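Long-range contacts in lambda phage protein with carbohydrate-binding module (Shewanella oneidensis, PDB 2A5Z), which is of unknown function but binds magnesium and has a jelly-roll fold with a carbohydrate-binding module, which suggests a role in recognising sugars: residues G139-G144 with G229-C234; S148-L153 with G163-S168; N159-I164 with T171-T176; F189-D194 with A216-A221. One frame throughout, in Å; residues are numbered along the deposited sequence.

Contact 1: residues G139-G144 with G229-C234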
# COMPACT_ATOMS: atom_id res chain seq x y z
N GLY C 139 -4.42 18.32 13.50
CA GLY C 139 -3.23 18.54 14.31
C GLY C 139 -2.86 17.28 15.06
O GLY C 139 -3.13 16.18 14.59
N SER C 140 -2.25 17.45 16.23
CA SER C 140 -1.87 16.32 17.08
C SER C 140 -3.02 15.93 18.00
O SER C 140 -3.87 16.76 18.34
CB SER C 140 -0.62 16.65 17.90
OG SER C 140 -0.84 17.75 18.77
N THR C 141 -3.04 14.66 18.39
CA THR C 141 -4.16 14.13 19.16
C THR C 141 -3.83 12.80 19.82
O THR C 141 -3.00 12.03 19.32
CB THR C 141 -5.46 14.01 18.29
OG1 THR C 141 -6.55 13.53 19.10
CG2 THR C 141 -5.26 13.07 17.10
N SER C 142 -4.46 12.55 20.97
CA SER C 142 -4.49 11.21 21.53
C SER C 142 -5.09 10.31 20.47
O SER C 142 -6.02 10.70 19.76
CB SER C 142 -5.39 11.15 22.78
OG SER C 142 -5.20 12.27 23.62
N ILE C 143 -4.56 9.10 20.37
CA ILE C 143 -5.07 8.08 19.46
C ILE C 143 -6.40 7.47 19.96
O ILE C 143 -6.74 7.57 21.15
CB ILE C 143 -3.98 6.98 19.25
CG1 ILE C 143 -3.95 6.49 17.81
CG2 ILE C 143 -4.09 5.84 20.29
CD1 ILE C 143 -2.63 5.84 17.41
N GLY C 144 -7.16 6.88 19.03
CA GLY C 144 -8.29 6.02 19.37
C GLY C 144 -9.43 6.65 20.14
O GLY C 144 -9.94 7.70 19.76
N GLY C 229 -2.53 14.50 12.35
CA GLY C 229 -3.30 14.46 11.12
C GLY C 229 -4.74 14.92 11.29
O GLY C 229 -4.99 16.02 11.78
N PHE C 230 -5.68 14.07 10.90
CA PHE C 230 -7.11 14.35 10.99
C PHE C 230 -7.78 13.32 11.88
O PHE C 230 -7.57 12.11 11.70
CB PHE C 230 -7.73 14.32 9.58
CG PHE C 230 -9.25 14.25 9.56
CD1 PHE C 230 -10.01 15.41 9.62
CD2 PHE C 230 -9.90 13.02 9.45
CE1 PHE C 230 -11.41 15.35 9.58
CE2 PHE C 230 -11.31 12.95 9.41
CZ PHE C 230 -12.06 14.12 9.47
N LYS C 231 -8.58 13.79 12.83
CA LYS C 231 -9.37 12.89 13.65
C LYS C 231 -10.76 13.48 13.87
O LYS C 231 -10.89 14.63 14.26
CB LYS C 231 -8.69 12.65 15.01
CG LYS C 231 -9.36 11.57 15.86
CD LYS C 231 -8.70 11.45 17.22
CE LYS C 231 -9.40 10.39 18.05
NZ LYS C 231 -9.04 10.46 19.49
N THR C 232 -11.79 12.68 13.61
CA THR C 232 -13.16 13.10 13.89
C THR C 232 -13.79 12.06 14.81
O THR C 232 -13.53 10.87 14.68
CB THR C 232 -13.98 13.35 12.60
OG1 THR C 232 -15.12 14.15 12.90
CG2 THR C 232 -14.40 12.05 11.92
N GLN C 233 -14.61 12.54 15.74
CA GLN C 233 -15.01 11.76 16.90
C GLN C 233 -16.40 12.14 17.39
O GLN C 233 -16.81 13.31 17.29
CB GLN C 233 -14.02 12.00 18.04
CG GLN C 233 -14.14 11.04 19.23
CD GLN C 233 -12.96 11.15 20.15
OE1 GLN C 233 -12.45 12.24 20.39
NE2 GLN C 233 -12.49 10.01 20.66
N CYS C 234 -17.11 11.16 17.95
CA CYS C 234 -18.38 11.41 18.61
C CYS C 234 -18.21 11.21 20.11
O CYS C 234 -17.76 10.15 20.54
CB CYS C 234 -19.48 10.50 18.07
SG CYS C 234 -21.11 10.90 18.75
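Lys231 reaches from strand 230-234 to the backbone of 139-144, grasping two carbonyl oxygens where two segments of the jelly-roll, paired at one end, spread apart. With CG anti to the backbone N (chi1 -172°) and the rest of the chain extended, the long side chain spans the widening gap, and NZ bonds to Ser142 O at 3.0 Å and to Gly144 O at 2.9 Å. It stands above the plane of each carbonyl. Lysine suits this buried place because its flexible methylene chain can pack while its tip donates to several acceptors; the carbonyl dipoles would be expected to offset part of its charge.

Thr141 crosses the lysine at about a right angle, its OG1 lying 3.5 Å from Lys231 CD and its methyl CG2 3.8 Å from the same carbon. The first torsion (-178°) sets OG1 anti to the backbone N, and from there the hydroxyl donates to Ser142 O over 3.0 Å. Thr141 OG1 and Lys231 NZ grip that oxygen from opposite faces of its carbonyl plane.

At the other end, Gly139 and Gly229 form an antiparallel hydrogen-bonded pair, with Gly139 N to Gly229 O and Gly229 N to Gly139 O both 2.9 Å. The chain turns a corner at each, with backbone angles that would jam a CB against the preceding carbonyl; hence glycine. Beyond this pair the two segments diverge, their directions 51° apart. Gly144 O also accepts from Ser102 OG, while Gln233 NE2 donates to Asn100 O and lies 3.6 Å from Gly144 O without bonding it.

Contact 2: residues S148-L153 with G163-S168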
# COMPACT_ATOMS: atom_id res chain seq x y z
N SER C 148 -8.23 13.32 25.69
CA SER C 148 -7.61 14.15 26.71
C SER C 148 -6.59 15.16 26.17
O SER C 148 -6.28 16.15 26.84
CB SER C 148 -6.93 13.27 27.75
OG SER C 148 -5.95 12.48 27.11
N ASP C 149 -6.05 14.90 24.99
CA ASP C 149 -4.97 15.73 24.43
C ASP C 149 -5.16 16.01 22.94
O ASP C 149 -5.45 15.11 22.16
CB ASP C 149 -3.61 15.06 24.65
CG ASP C 149 -3.27 14.89 26.11
OD1 ASP C 149 -2.80 15.87 26.73
OD2 ASP C 149 -3.47 13.77 26.64
N ARG C 150 -4.96 17.27 22.55
CA ARG C 150 -5.02 17.68 21.16
C ARG C 150 -4.45 19.09 20.98
O ARG C 150 -4.40 19.89 21.93
CB ARG C 150 -6.45 17.60 20.60
CG ARG C 150 -7.46 18.40 21.40
CD ARG C 150 -8.88 18.06 21.02
NE ARG C 150 -9.83 18.58 22.01
CZ ARG C 150 -10.17 17.93 23.12
NH1 ARG C 150 -11.04 18.48 23.96
NH2 ARG C 150 -9.65 16.75 23.39
N SER C 151 -4.04 19.39 19.75
CA SER C 151 -3.46 20.67 19.43
C SER C 151 -3.55 20.91 17.92
O SER C 151 -3.11 20.08 17.12
CB SER C 151 -2.01 20.71 19.95
OG SER C 151 -1.20 21.51 19.12
N GLY C 152 -4.15 22.03 17.52
CA GLY C 152 -4.31 22.37 16.11
C GLY C 152 -5.60 23.11 15.87
O GLY C 152 -6.02 23.90 16.71
N LEU C 153 -6.22 22.90 14.71
CA LEU C 153 -7.57 23.43 14.49
C LEU C 153 -8.58 22.45 15.06
O LEU C 153 -8.69 21.31 14.59
CB LEU C 153 -7.85 23.70 13.02
CG LEU C 153 -9.14 24.51 12.78
CD1 LEU C 153 -8.88 26.02 12.93
CD2 LEU C 153 -9.75 24.21 11.42
N GLY C 163 -6.33 25.85 19.15
CA GLY C 163 -6.24 25.60 20.58
C GLY C 163 -5.34 24.46 20.97
O GLY C 163 -4.87 23.70 20.12
N ILE C 164 -5.07 24.37 22.27
CA ILE C 164 -4.34 23.27 22.86
C ILE C 164 -5.16 22.75 24.02
O ILE C 164 -5.70 23.54 24.80
CB ILE C 164 -2.93 23.71 23.32
CG1 ILE C 164 -2.14 24.28 22.13
CG2 ILE C 164 -2.16 22.53 23.95
CD1 ILE C 164 -0.82 24.90 22.50
N VAL C 165 -5.29 21.43 24.09
CA VAL C 165 -5.93 20.73 25.20
C VAL C 165 -4.92 19.71 25.72
O VAL C 165 -4.38 18.91 24.95
CB VAL C 165 -7.25 20.03 24.77
CG1 VAL C 165 -7.77 19.09 25.87
CG2 VAL C 165 -8.32 21.05 24.39
N LYS C 166 -4.66 19.77 27.02
CA LYS C 166 -3.73 18.86 27.67
C LYS C 166 -4.33 18.34 28.95
O LYS C 166 -4.82 19.11 29.77
CB LYS C 166 -2.41 19.57 27.96
CG LYS C 166 -1.54 19.73 26.73
CD LYS C 166 -0.34 20.58 27.05
CE LYS C 166 0.69 20.47 25.95
NZ LYS C 166 2.01 20.90 26.50
N ALA C 167 -4.32 17.02 29.11
CA ALA C 167 -4.98 16.36 30.23
C ALA C 167 -6.41 16.89 30.42
O ALA C 167 -6.85 17.13 31.54
CB ALA C 167 -4.16 16.52 31.52
N SER C 168 -7.09 17.08 29.29
CA SER C 168 -8.50 17.50 29.24
C SER C 168 -8.77 18.97 29.61
O SER C 168 -9.93 19.38 29.70
CB SER C 168 -9.40 16.54 30.05
OG SER C 168 -9.13 15.20 29.70
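Ser148 O accepts the N-H of Ser168 in a short bond of 2.7 Å, the donor lying in the carbonyl plane on a lone pair. This closes one end of an antiparallel pairing between strands 150-151 and 159-166 of the jelly-roll. Ala167 and Ser168 both take left-handed backbone conformations as the chain leaves the strand, and the neighbouring carboxylate serves this turn too: Asp149 OD1 receives Ala167 N at 3.0 Å, while Ser148 OG donates to Asp149 OD2 at 2.8 Å. Both donors stand above the carboxylate plane. A short acidic side chain fits here, since its two oxygens can take one backbone and one hydroxyl donor.

Along the strands, Arg150 and Val165 make a hydrogen-bonded pair, with Val165 N to Arg150 O 2.8 Å and Arg150 N to Val165 O 3.0 Å. Their side chains lie side by side and point the same way. CG of Arg150 sits between the backbone N and the carbonyl carbon (chi1 56°), and Arg150 CG meets Val165 CB at 3.7 Å. The chain then extends to NE alongside the valine, and Arg150 NH2 donates to Ile147 O.

Ser151 and Ile164 form the next, non-hydrogen-bonded pair, before Gly152 turns the corner opposite Gly163. Back at the guanidinium, Val165 CG1 lies 3.7 Å above its plane, offset toward the rim.

Contact 3: residues N159-I164 with T171-T176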
# COMPACT_ATOMS: atom_id res chain seq x y z
N ASN C 159 -18.34 25.20 15.55
CA ASN C 159 -17.31 26.20 15.83
C ASN C 159 -15.89 25.67 15.63
O ASN C 159 -15.52 24.66 16.21
CB ASN C 159 -17.45 26.72 17.27
CG ASN C 159 -18.74 27.49 17.48
OD1 ASN C 159 -19.12 28.32 16.66
ND2 ASN C 159 -19.42 27.21 18.59
N ALA C 160 -15.11 26.38 14.81
CA ALA C 160 -13.70 26.08 14.62
C ALA C 160 -12.84 27.08 15.38
O ALA C 160 -13.17 28.27 15.46
CB ALA C 160 -13.34 26.10 13.14
N PHE C 161 -11.73 26.60 15.93
CA PHE C 161 -10.80 27.45 16.66
C PHE C 161 -9.48 26.75 16.81
O PHE C 161 -9.43 25.51 16.90
CB PHE C 161 -11.35 27.84 18.05
CG PHE C 161 -11.76 26.66 18.90
CD1 PHE C 161 -10.88 26.13 19.85
CD2 PHE C 161 -13.02 26.11 18.79
CE1 PHE C 161 -11.26 25.04 20.65
CE2 PHE C 161 -13.42 25.02 19.59
CZ PHE C 161 -12.53 24.49 20.52
N GLY C 162 -8.41 27.53 16.83
CA GLY C 162 -7.09 27.03 17.18
C GLY C 162 -7.04 26.87 18.69
O GLY C 162 -7.66 27.64 19.43
N GLY C 163 -6.33 25.85 19.15
CA GLY C 163 -6.24 25.60 20.58
C GLY C 163 -5.34 24.46 20.97
O GLY C 163 -4.87 23.70 20.12
N ILE C 164 -5.07 24.37 22.27
CA ILE C 164 -4.34 23.27 22.86
C ILE C 164 -5.16 22.75 24.02
O ILE C 164 -5.70 23.54 24.80
CB ILE C 164 -2.93 23.71 23.32
CG1 ILE C 164 -2.14 24.28 22.13
CG2 ILE C 164 -2.16 22.53 23.95
CD1 ILE C 164 -0.82 24.90 22.50
N THR C 171 -5.61 24.71 27.63
CA THR C 171 -4.47 25.53 28.06
C THR C 171 -4.36 26.82 27.24
O THR C 171 -3.77 27.82 27.68
CB THR C 171 -3.13 24.75 27.98
OG1 THR C 171 -2.85 24.42 26.62
CG2 THR C 171 -3.19 23.47 28.80
N GLU C 172 -4.95 26.81 26.05
CA GLU C 172 -4.83 27.89 25.09
C GLU C 172 -5.96 27.76 24.08
O GLU C 172 -6.18 26.68 23.54
CB GLU C 172 -3.49 27.76 24.38
CG GLU C 172 -2.98 29.01 23.79
CD GLU C 172 -1.73 28.78 22.98
OE1 GLU C 172 -0.71 28.37 23.57
OE2 GLU C 172 -1.78 29.01 21.76
N THR C 173 -6.67 28.85 23.82
CA THR C 173 -7.82 28.81 22.92
C THR C 173 -7.93 30.11 22.13
O THR C 173 -8.02 31.20 22.71
CB THR C 173 -9.14 28.56 23.70
OG1 THR C 173 -9.04 27.33 24.43
CG2 THR C 173 -10.35 28.48 22.77
N GLY C 174 -7.90 30.00 20.80
CA GLY C 174 -8.09 31.16 19.94
C GLY C 174 -9.55 31.55 19.81
O GLY C 174 -10.43 30.91 20.41
N SER C 175 -9.80 32.62 19.06
CA SER C 175 -11.17 33.04 18.76
C SER C 175 -11.82 32.00 17.85
O SER C 175 -11.13 31.24 17.17
CB SER C 175 -11.18 34.43 18.10
OG SER C 175 -10.54 34.38 16.84
N THR C 176 -13.15 31.96 17.85
CA THR C 176 -13.82 30.93 17.06
C THR C 176 -14.28 31.47 15.72
O THR C 176 -14.61 32.64 15.58
CB THR C 176 -15.00 30.28 17.81
OG1 THR C 176 -16.09 31.20 17.87
CG2 THR C 176 -14.59 29.85 19.22
O HOH W 1 -8.36 24.74 23.58
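The Phe161 ring is met obliquely by two threonine methyls: Thr173 CG2 lies 3.8 Å from Phe161 CD1, and Thr176 CG2 4.1 Å from Phe161 CD2. Thr176 runs beside the phenylalanine, pointing the same way. A chi1 of 54° places Phe161 CG between the backbone N and the carbonyl carbon, and from there CD1 and CD2 each reach one methyl. The Phe161 side chain also touches Ile154 and Glu156 of strand 153-156. Threonine suits position 173, offering a methyl to the ring and a hydroxyl to water; at Thr176 it is the methyl that meets the ring.

Strands 159-166 and 169-178 form a beta hairpin. Gly174 N donates to Gly162 O at 2.7 Å. Having no side chain, Gly163 can bring its CA within 3.2 Å of Glu172 O. At Ile164 the pairing becomes a classic beta bulge, with Thr171 and Glu172 both facing this one residue: Ile164 N donates to Glu172 O at 2.9 Å, and Thr171 N to Ile164 O at 3.1 Å. A water also donates to Ile164 O and hydrogen-bonds Thr173 OG1.

On the other face, the extended Glu172 side chain brings OE1 to 3.6 Å from Ile164 CD1. Its carboxylate is fixed by Tyr212 OH and Thr215 N at OE2 and by Ala216 N at OE1.

Contact 4: residues F189-D194 with A216-A221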
# COMPACT_ATOMS: atom_id res chain seq x y z
N PHE C 189 -2.10 22.77 8.70
CA PHE C 189 -1.45 22.80 9.99
C PHE C 189 0.06 22.89 9.71
O PHE C 189 0.59 22.14 8.90
CB PHE C 189 -1.84 21.54 10.79
CG PHE C 189 -1.08 21.36 12.08
CD1 PHE C 189 -1.70 21.61 13.30
CD2 PHE C 189 0.25 20.92 12.08
CE1 PHE C 189 -1.00 21.44 14.51
CE2 PHE C 189 0.96 20.76 13.27
CZ PHE C 189 0.33 21.01 14.48
N LYS C 190 0.74 23.83 10.36
CA LYS C 190 2.17 24.05 10.11
C LYS C 190 2.97 23.96 11.41
O LYS C 190 2.77 24.75 12.33
CB LYS C 190 2.39 25.39 9.39
CG LYS C 190 3.86 25.73 9.04
CD LYS C 190 4.52 24.66 8.19
CE LYS C 190 5.74 25.20 7.47
NZ LYS C 190 6.57 24.06 7.00
N MSE C 191 3.88 22.99 11.47
CA MSE C 191 4.79 22.80 12.60
C MSE C 191 5.90 23.84 12.51
O MSE C 191 6.55 23.98 11.48
CB MSE C 191 5.37 21.38 12.54
CG MSE C 191 6.35 20.98 13.65
SE MSE C 191 6.90 19.24 13.54
CE MSE C 191 5.37 18.36 13.88
N LEU C 192 6.09 24.58 13.60
CA LEU C 192 7.12 25.62 13.64
C LEU C 192 8.37 25.04 14.29
O LEU C 192 8.30 24.03 14.99
CB LEU C 192 6.59 26.87 14.36
CG LEU C 192 5.26 27.46 13.85
CD1 LEU C 192 4.81 28.65 14.70
CD2 LEU C 192 5.31 27.88 12.38
N THR C 193 9.51 25.68 14.05
CA THR C 193 10.82 25.15 14.49
C THR C 193 11.01 25.07 16.02
O THR C 193 11.93 24.40 16.49
CB THR C 193 12.02 25.95 13.87
OG1 THR C 193 11.84 27.35 14.09
CG2 THR C 193 12.14 25.68 12.38
N ASP C 194 10.15 25.77 16.77
CA ASP C 194 10.13 25.70 18.23
C ASP C 194 9.00 24.80 18.78
O ASP C 194 8.73 24.79 19.98
CB ASP C 194 10.05 27.10 18.84
CG ASP C 194 8.83 27.89 18.35
OD1 ASP C 194 8.04 27.37 17.54
OD2 ASP C 194 8.66 29.05 18.79
N ALA C 216 2.11 28.58 23.09
CA ALA C 216 2.85 27.46 23.66
C ALA C 216 3.07 26.37 22.62
O ALA C 216 2.43 26.36 21.56
CB ALA C 216 2.11 26.91 24.86
N ALA C 217 3.99 25.44 22.93
CA ALA C 217 4.28 24.32 22.04
C ALA C 217 3.08 23.38 21.93
O ALA C 217 2.32 23.21 22.89
CB ALA C 217 5.50 23.57 22.53
N MSE C 218 2.93 22.76 20.76
CA MSE C 218 1.87 21.78 20.52
C MSE C 218 1.92 20.60 21.50
O MSE C 218 2.97 20.32 22.10
CB MSE C 218 1.96 21.27 19.07
CG MSE C 218 3.07 20.24 18.78
SE MSE C 218 3.09 19.61 17.07
CE MSE C 218 3.74 21.04 16.22
N PHE C 219 0.78 19.92 21.67
CA PHE C 219 0.78 18.60 22.29
C PHE C 219 1.62 17.63 21.45
O PHE C 219 1.43 17.53 20.23
CB PHE C 219 -0.63 18.02 22.47
CG PHE C 219 -0.64 16.53 22.77
CD1 PHE C 219 -0.07 16.04 23.95
CD2 PHE C 219 -1.16 15.62 21.85
CE1 PHE C 219 -0.04 14.67 24.22
CE2 PHE C 219 -1.15 14.25 22.10
CZ PHE C 219 -0.58 13.77 23.29
N ARG C 220 2.53 16.92 22.11
CA ARG C 220 3.38 15.96 21.44
C ARG C 220 3.60 14.74 22.31
O ARG C 220 3.86 14.86 23.50
CB ARG C 220 4.73 16.60 21.08
CG ARG C 220 5.71 15.62 20.42
CD ARG C 220 7.06 16.27 20.09
NE ARG C 220 7.01 17.10 18.88
CZ ARG C 220 7.15 16.64 17.63
NH1 ARG C 220 7.33 15.35 17.39
NH2 ARG C 220 7.09 17.48 16.62
N ALA C 221 3.46 13.56 21.71
CA ALA C 221 3.93 12.30 22.29
C ALA C 221 4.59 11.53 21.17
O ALA C 221 3.94 11.20 20.16
CB ALA C 221 2.79 11.52 22.91
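Met218, a selenomethionine, sets its terminal methyl against the edge of the Phe189 ring, Met218 CE lying 3.8 Å from Phe189 CZ near the ring plane. The selenium is 5.4 Å from the ring centroid and also at the edge, in a Met-aromatic contact. CG of Met218 lies between the backbone N and the carbonyl carbon (chi1 77°), and a bend at chi3 (73°) turns CE to meet Met191 CG at 3.7 Å. Met191, likewise selenomethionine, crosses Met218 at about a right angle. A methionine side chain, long, unbranched and apolar, can bend to pack between strand and loop.

Met191 in turn meets Arg220. Its selenium lies in the guanidinium plane at the edge, with Met191 SE 3.6 Å from Arg220 NH2, and its CE approaches obliquely. The polar needs of that guanidinium are met by others: NE pairs with Asp195 and NH1 with Asp222, both salt bridges, and NH2 donates to Phe112 O.

The loop 216-221 thus lies across the end of strand 184-191, with Phe189 meeting the ring of Phe197 from neighbouring strand 197-203 and touching Ile228 of strand 226-228.

Overall arrangement
Contact 1 opens first, at 139-144, and closes only at 229-234, so the other three nest inside its loop. Contact 2 starts at 148-153, on the strand next to 140-142, and closes on strand 159-166. Contact 3 begins on that same strand, shares Gly163 and Ile164 with contact 2, and closes at 171-176, so the two follow one another through that shared strand. Contact 4 follows in series, joining the end of strand 184-191 to the loop 216-221. Contacts 1 to 3 belong to one curled antiparallel sheet; contact 4 links the other, six-stranded sheet to it, because its loop bonds Ser140 OG through Phe219 O and reaches contact 3 where Ala217 O packs on Ile164 CD1.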